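Local atomic coordinates of APL1 (Anopheles gambiae, PDB entry 3O6N), a protein that is a leucine-rich repeat protein that probably acts, in complex with LRIM1, in regulating complement-like immunity of the mosquito. Residues P315-D318 against R319-N322; N349-C353 against N354-A358. All coordinates share one frame; numbering follows the deposited sequence.

In the fold
Both contacts lie toward the C-terminal end of a leucine-rich repeat solenoid and follow each other along the chain. Interaction 1 (315-322) is the turn that leads from the short helix 314-317 into strand 322-324 of the long parallel array. Interaction 2 (349-358) comes after strand 343-345, the last of that array, where a capped helix belongs to the closing, disulfide-bonded unit. Their centres are 19 Å apart and their nearest atoms about 8 Å, so they do not touch; Leu333 links them indirectly, packing against both Phe317 and Trp351. The side chain of Leu320 is about 12 Å from a bound N-acetylglucosamine, and that of Trp351 about 14 Å from one.

Interaction 1: P315-D318 against R319-N322; sequences PQFD and RLEN
A type I beta turn from Phe317 to Leu320, overlapping the C-terminal part of helix 314-317, carries the leucine-rich repeat chain from this short helix toward strand 322-324. Leu320 N donates to Phe317 O at 3.1 Å with an N-H...O angle of 162°. A weaker bond runs from Arg319 N to Gln316 O (3.3 Å). The turn brings Phe317 and Leu320 side by side, pointing the same way. Leu320 CD1 lies at the edge of the phenyl ring, near its plane, 4.0 Å from Phe317 CD1, while Leu320 CG sits 3.4 Å from Gln316 O. Both side chains also pack on Leu300 of strand 299-301, the neighbouring strand.

On the outer side, Arg319 runs its aliphatic part past the preceding backbone, with Arg319 CG 3.4 Å from Pro315 O. A bend at chi3 (56°) then turns the guanidinium away, and its NH2 bonds to Pro295 O. Asp318 reaches Ser336 OG through OD2, and Gln316 OE1 accepts from Ile294 N. The chemistry thus divides by direction: apolar groups face the solenoid core, whereas polar ends tie the turn to the coils before and after it.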
ATOM      1  N   PRO A 315     -16.918 -14.560  23.940  1.00 20.79           N
ATOM      2  CA  PRO A 315     -15.781 -15.476  23.791  1.00 23.16           C
ATOM      3  C   PRO A 315     -14.699 -14.938  22.857  1.00 21.94           C
ATOM      4  O   PRO A 315     -13.522 -15.236  23.057  1.00 24.94           O
ATOM      5  CB  PRO A 315     -16.417 -16.749  23.207  1.00 25.49           C
ATOM      6  CG  PRO A 315     -17.760 -16.328  22.697  1.00 30.79           C
ATOM      7  CD  PRO A 315     -18.194 -15.207  23.591  1.00 26.61           C
ATOM      8  N   GLN A 316     -15.090 -14.164  21.849  1.00 18.02           N
ATOM      9  CA  GLN A 316     -14.116 -13.530  20.968  1.00 19.18           C
ATOM     10  C   GLN A 316     -13.437 -12.360  21.680  1.00 16.09           C
ATOM     11  O   GLN A 316     -12.213 -12.225  21.645  1.00 19.76           O
ATOM     12  CB  GLN A 316     -14.779 -13.047  19.673  1.00 14.86           C
ATOM     13  CG  GLN A 316     -13.816 -12.378  18.701  1.00 15.62           C
ATOM     14  CD  GLN A 316     -12.798 -13.347  18.126  1.00 19.89           C
ATOM     15  OE1 GLN A 316     -13.009 -13.921  17.060  1.00 19.42           O
ATOM     16  NE2 GLN A 316     -11.686 -13.533  18.832  1.00 21.48           N
ATOM     17  N   PHE A 317     -14.244 -11.518  22.322  1.00 16.24           N
ATOM     18  CA  PHE A 317     -13.738 -10.337  23.025  1.00 14.77           C
ATOM     19  C   PHE A 317     -12.773 -10.697  24.154  1.00 17.77           C
ATOM     20  O   PHE A 317     -11.791  -9.991  24.388  1.00 20.93           O
ATOM     21  CB  PHE A 317     -14.895  -9.522  23.607  1.00 17.35           C
ATOM     22  CG  PHE A 317     -15.816  -8.923  22.574  1.00 15.24           C
ATOM     23  CD1 PHE A 317     -15.393  -8.716  21.275  1.00 17.53           C
ATOM     24  CD2 PHE A 317     -17.114  -8.566  22.916  1.00 17.94           C
ATOM     25  CE1 PHE A 317     -16.246  -8.163  20.329  1.00 16.94           C
ATOM     26  CE2 PHE A 317     -17.970  -8.013  21.979  1.00 18.08           C
ATOM     27  CZ  PHE A 317     -17.532  -7.808  20.682  1.00 15.66           C
ATOM     28  N   ASP A 318     -13.069 -11.787  24.857  1.00 19.54           N
ATOM     29  CA  ASP A 318     -12.296 -12.209  26.026  1.00 22.73           C
ATOM     30  C   ASP A 318     -10.829 -12.476  25.713  1.00 27.20           C
ATOM     31  O   ASP A 318      -9.980 -12.407  26.604  1.00 28.32           O
ATOM     32  CB  ASP A 318     -12.900 -13.475  26.644  1.00 24.02           C
ATOM     33  CG  ASP A 318     -14.051 -13.187  27.588  1.00 30.82           C
ATOM     34  OD1 ASP A 318     -14.181 -12.039  28.061  1.00 31.88           O
ATOM     35  OD2 ASP A 318     -14.821 -14.128  27.871  1.00 28.92           O
ATOM     36  N   ARG A 319     -10.539 -12.792  24.452  1.00 26.13           N
ATOM     37  CA  ARG A 319      -9.194 -13.174  24.031  1.00 25.85           C
ATOM     38  C   ARG A 319      -8.400 -12.019  23.426  1.00 21.71           C
ATOM     39  O   ARG A 319      -7.215 -12.168  23.130  1.00 23.15           O
ATOM     40  CB  ARG A 319      -9.261 -14.291  22.990  1.00 34.01           C
ATOM     41  CG  ARG A 319     -10.138 -15.466  23.360  1.00 42.68           C
ATOM     42  CD  ARG A 319     -10.148 -16.478  22.229  1.00 47.55           C
ATOM     43  NE  ARG A 319      -8.795 -16.915  21.895  1.00 47.19           N
ATOM     44  CZ  ARG A 319      -8.210 -17.985  22.421  1.00 50.38           C
ATOM     45  NH1 ARG A 319      -8.862 -18.732  23.300  1.00 52.45           N
ATOM     46  NH2 ARG A 319      -6.974 -18.312  22.065  1.00 48.01           N
ATOM     47  N   LEU A 320      -9.050 -10.879  23.223  1.00 17.98           N
ATOM     48  CA  LEU A 320      -8.401  -9.752  22.552  1.00 19.01           C
ATOM     49  C   LEU A 320      -7.495  -8.950  23.478  1.00 18.90           C
ATOM     50  O   LEU A 320      -7.614  -9.019  24.700  1.00 20.55           O
ATOM     51  CB  LEU A 320      -9.454  -8.822  21.944  1.00 16.97           C
ATOM     52  CG  LEU A 320     -10.359  -9.430  20.872  1.00 18.34           C
ATOM     53  CD1 LEU A 320     -11.462  -8.447  20.512  1.00 20.09           C
ATOM     54  CD2 LEU A 320      -9.528  -9.799  19.649  1.00 18.58           C
ATOM     55  N   GLU A 321      -6.586  -8.186  22.881  1.00 18.33           N
ATOM     56  CA  GLU A 321      -5.791  -7.230  23.629  1.00 20.57           C
ATOM     57  C   GLU A 321      -6.337  -5.829  23.385  1.00 19.01           C
ATOM     58  O   GLU A 321      -6.320  -4.990  24.279  1.00 21.46           O
ATOM     59  CB  GLU A 321      -4.316  -7.319  23.228  1.00 27.20           C
ATOM     60  CG  GLU A 321      -3.652  -8.620  23.657  1.00 34.47           C
ATOM     61  CD  GLU A 321      -2.239  -8.765  23.122  1.00 41.61           C
ATOM     62  OE1 GLU A 321      -1.710  -7.783  22.559  1.00 39.45           O
ATOM     63  OE2 GLU A 321      -1.660  -9.865  23.261  1.00 44.50           O
ATOM     64  N   ASN A 322      -6.832  -5.590  22.172  1.00 20.32           N
ATOM     65  CA  ASN A 322      -7.409  -4.294  21.812  1.00 19.20           C
ATOM     66  C   ASN A 322      -8.782  -4.451  21.176  1.00 18.76           C
ATOM     67  O   ASN A 322      -8.927  -5.151  20.179  1.00 19.25           O
ATOM     68  CB  ASN A 322      -6.510  -3.536  20.831  1.00 21.06           C
ATOM     69  CG  ASN A 322      -5.108  -3.318  21.356  1.00 25.15           C
ATOM     70  OD1 ASN A 322      -4.485  -4.228  21.901  1.00 32.24           O
ATOM     71  ND2 ASN A 322      -4.601  -2.104  21.184  1.00 28.96           N
TER

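Interaction 2: N349-C353 against N354-A358; sequences NDWDC and NSLRA
A short, weakly bonded strand around 351-352 leads into helix 353-359, whose first turn is closed by backbone bonds from Leu356 N to Asp352 O (3.3 Å) and from Arg357 N to Cys353 O (3.0 Å). Asp352 occupies the N-cap. Its carboxylate reaches over the helix start because chi1 (168°) sets CG trans to the backbone N, and OD2 accepts from Ser355 N at 3.0 Å. The N-H comes to the anti side of OD2, 26° out of the carboxylate plane. Asp352 OD1 is turned to two waters, which also meet the Asn354 side chain; one of them accepts from Asn354 N at 2.9 Å. A negative carboxylate here would be expected to interact favourably with the helix dipole.

On the buried side, Trp351 and Leu356 cross at about a right angle. Leu356 CD2 lies over one indole face, a CH-pi contact 3.9 Å from the centroid of the five-membered ring, and the other branch presses on the side-chain stem, with Leu356 CD1 3.5 Å from Trp351 CB. Asn349 CB meets the opposite face, toward its rim, and Trp351 NE1 donates to Leu346 O, which should limit rotation of the ring. Arg357 extends back toward the helix start, with its guanidinium face over Cys353 O and NH2 3.5 Å from Cys353 CB; its charge is met by Glu382 and Glu389. Cys353 itself is joined to Cys387 on strand 385-388. An N-capped helix, a tryptophan contacted on both faces and a disulfide to a following strand are together consistent with the cysteine-rich C-terminal cap that closes the hydrophobic core of many extracellular leucine-rich repeat domains.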
ATOM      1  N   ASN A 349     -22.006   5.328  22.593  1.00 15.54           N
ATOM      2  CA  ASN A 349     -22.872   4.187  22.332  1.00 17.89           C
ATOM      3  C   ASN A 349     -24.258   4.413  22.937  1.00 18.71           C
ATOM      4  O   ASN A 349     -24.731   5.550  22.984  1.00 18.06           O
ATOM      5  CB  ASN A 349     -22.224   2.890  22.819  1.00 15.49           C
ATOM      6  CG  ASN A 349     -21.288   2.290  21.782  1.00 17.91           C
ATOM      7  OD1 ASN A 349     -21.740   1.794  20.760  1.00 17.26           O
ATOM      8  ND2 ASN A 349     -19.978   2.346  22.035  1.00 15.37           N
ATOM      9  N   ASP A 350     -24.912   3.347  23.390  1.00 16.18           N
ATOM     10  CA  ASP A 350     -26.258   3.463  23.960  1.00 20.36           C
ATOM     11  C   ASP A 350     -26.421   2.522  25.152  1.00 19.09           C
ATOM     12  O   ASP A 350     -27.351   1.709  25.201  1.00 20.04           O
ATOM     13  CB  ASP A 350     -27.314   3.156  22.896  1.00 20.12           C
ATOM     14  CG  ASP A 350     -28.719   3.500  23.349  1.00 24.81           C
ATOM     15  OD1 ASP A 350     -28.871   4.450  24.148  1.00 25.22           O
ATOM     16  OD2 ASP A 350     -29.671   2.822  22.905  1.00 22.68           O
ATOM     17  N   TRP A 351     -25.522   2.659  26.120  1.00 18.98           N
ATOM     18  CA  TRP A 351     -25.375   1.685  27.197  1.00 17.50           C
ATOM     19  C   TRP A 351     -26.571   1.540  28.129  1.00 18.05           C
ATOM     20  O   TRP A 351     -27.232   2.515  28.474  1.00 17.78           O
ATOM     21  CB  TRP A 351     -24.146   2.017  28.043  1.00 16.15           C
ATOM     22  CG  TRP A 351     -22.875   1.998  27.263  1.00 16.81           C
ATOM     23  CD1 TRP A 351     -22.088   3.066  26.954  1.00 16.41           C
ATOM     24  CD2 TRP A 351     -22.243   0.851  26.683  1.00 17.27           C
ATOM     25  NE1 TRP A 351     -20.999   2.657  26.223  1.00 16.46           N
ATOM     26  CE2 TRP A 351     -21.075   1.302  26.038  1.00 14.81           C
ATOM     27  CE3 TRP A 351     -22.554  -0.513  26.647  1.00 19.06           C
ATOM     28  CZ2 TRP A 351     -20.211   0.436  25.366  1.00 17.64           C
ATOM     29  CZ3 TRP A 351     -21.696  -1.372  25.975  1.00 18.71           C
ATOM     30  CH2 TRP A 351     -20.539  -0.893  25.347  1.00 18.57           C
ATOM     31  N   ASP A 352     -26.821   0.299  28.530  1.00 17.49           N
ATOM     32  CA  ASP A 352     -27.666   0.008  29.674  1.00 18.20           C
ATOM     33  C   ASP A 352     -26.794   0.162  30.916  1.00 18.78           C
ATOM     34  O   ASP A 352     -25.681  -0.366  30.965  1.00 17.52           O
ATOM     35  CB  ASP A 352     -28.199  -1.422  29.579  1.00 21.44           C
ATOM     36  CG  ASP A 352     -28.851  -1.884  30.864  1.00 31.09           C
ATOM     37  OD1 ASP A 352     -29.999  -1.470  31.123  1.00 38.00           O
ATOM     38  OD2 ASP A 352     -28.217  -2.660  31.613  1.00 32.35           O
ATOM     39  N   CYS A 353     -27.285   0.888  31.917  1.00 20.65           N
ATOM     40  CA  CYS A 353     -26.479   1.166  33.100  1.00 18.97           C
ATOM     41  C   CYS A 353     -26.032  -0.090  33.843  1.00 21.24           C
ATOM     42  O   CYS A 353     -24.882  -0.185  34.266  1.00 18.24           O
ATOM     43  CB  CYS A 353     -27.214   2.109  34.056  1.00 21.54           C
ATOM     44  SG  CYS A 353     -27.435   3.767  33.412  1.00 23.73           S
ATOM     45  N   ASN A 354     -26.942  -1.046  34.016  1.00 18.77           N
ATOM     46  CA  ASN A 354     -26.607  -2.283  34.713  1.00 21.02           C
ATOM     47  C   ASN A 354     -25.451  -3.016  34.042  1.00 18.98           C
ATOM     48  O   ASN A 354     -24.579  -3.572  34.713  1.00 18.69           O
ATOM     49  CB  ASN A 354     -27.825  -3.203  34.815  1.00 24.58           C
ATOM     50  CG  ASN A 354     -28.832  -2.723  35.836  1.00 38.86           C
ATOM     51  OD1 ASN A 354     -30.011  -2.549  35.528  1.00 49.73           O
ATOM     52  ND2 ASN A 354     -28.372  -2.502  37.063  1.00 40.56           N
ATOM     53  N   SER A 355     -25.447  -3.015  32.714  1.00 19.49           N
ATOM     54  CA  SER A 355     -24.375  -3.662  31.970  1.00 16.46           C
ATOM     55  C   SER A 355     -23.025  -2.997  32.248  1.00 19.19           C
ATOM     56  O   SER A 355     -22.017  -3.678  32.414  1.00 15.92           O
ATOM     57  CB  SER A 355     -24.672  -3.656  30.470  1.00 17.26           C
ATOM     58  OG  SER A 355     -23.739  -4.463  29.777  1.00 16.89           O
ATOM     59  N   LEU A 356     -23.013  -1.669  32.314  1.00 19.37           N
ATOM     60  CA  LEU A 356     -21.783  -0.940  32.620  1.00 19.45           C
ATOM     61  C   LEU A 356     -21.279  -1.210  34.036  1.00 17.69           C
ATOM     62  O   LEU A 356     -20.073  -1.339  34.250  1.00 17.37           O
ATOM     63  CB  LEU A 356     -21.972   0.560  32.408  1.00 18.04           C
ATOM     64  CG  LEU A 356     -22.069   1.031  30.961  1.00 17.18           C
ATOM     65  CD1 LEU A 356     -22.199   2.550  30.928  1.00 18.24           C
ATOM     66  CD2 LEU A 356     -20.847   0.566  30.156  1.00 14.83           C
ATOM     67  N   ARG A 357     -22.190  -1.297  35.002  1.00 17.65           N
ATOM     68  CA  ARG A 357     -21.782  -1.607  36.370  1.00 16.21           C
ATOM     69  C   ARG A 357     -21.126  -2.981  36.442  1.00 20.55           C
ATOM     70  O   ARG A 357     -20.090  -3.150  37.089  1.00 19.86           O
ATOM     71  CB  ARG A 357     -22.960  -1.517  37.341  1.00 16.68           C
ATOM     72  CG  ARG A 357     -23.388  -0.092  37.607  1.00 18.42           C
ATOM     73  CD  ARG A 357     -24.527  -0.012  38.611  1.00 28.60           C
ATOM     74  NE  ARG A 357     -25.325   1.173  38.336  1.00 39.59           N
ATOM     75  CZ  ARG A 357     -26.531   1.148  37.784  1.00 37.97           C
ATOM     76  NH1 ARG A 357     -27.109  -0.006  37.483  1.00 33.05           N
ATOM     77  NH2 ARG A 357     -27.167   2.285  37.559  1.00 48.26           N
ATOM     78  N   ALA A 358     -21.725  -3.961  35.776  1.00 18.34           N
ATOM     79  CA  ALA A 358     -21.152  -5.303  35.736  1.00 19.60           C
ATOM     80  C   ALA A 358     -19.810  -5.284  35.014  1.00 16.40           C
ATOM     81  O   ALA A 358     -18.836  -5.886  35.468  1.00 20.47           O
ATOM     82  CB  ALA A 358     -22.108  -6.274  35.055  1.00 17.17           C
TER
HETATM   83  O   HOH W   1     -29.817  -0.498  33.667  1.00 29.12           O
HETATM   84  O   HOH W   2     -31.127  -3.346  32.925  1.00 39.90           O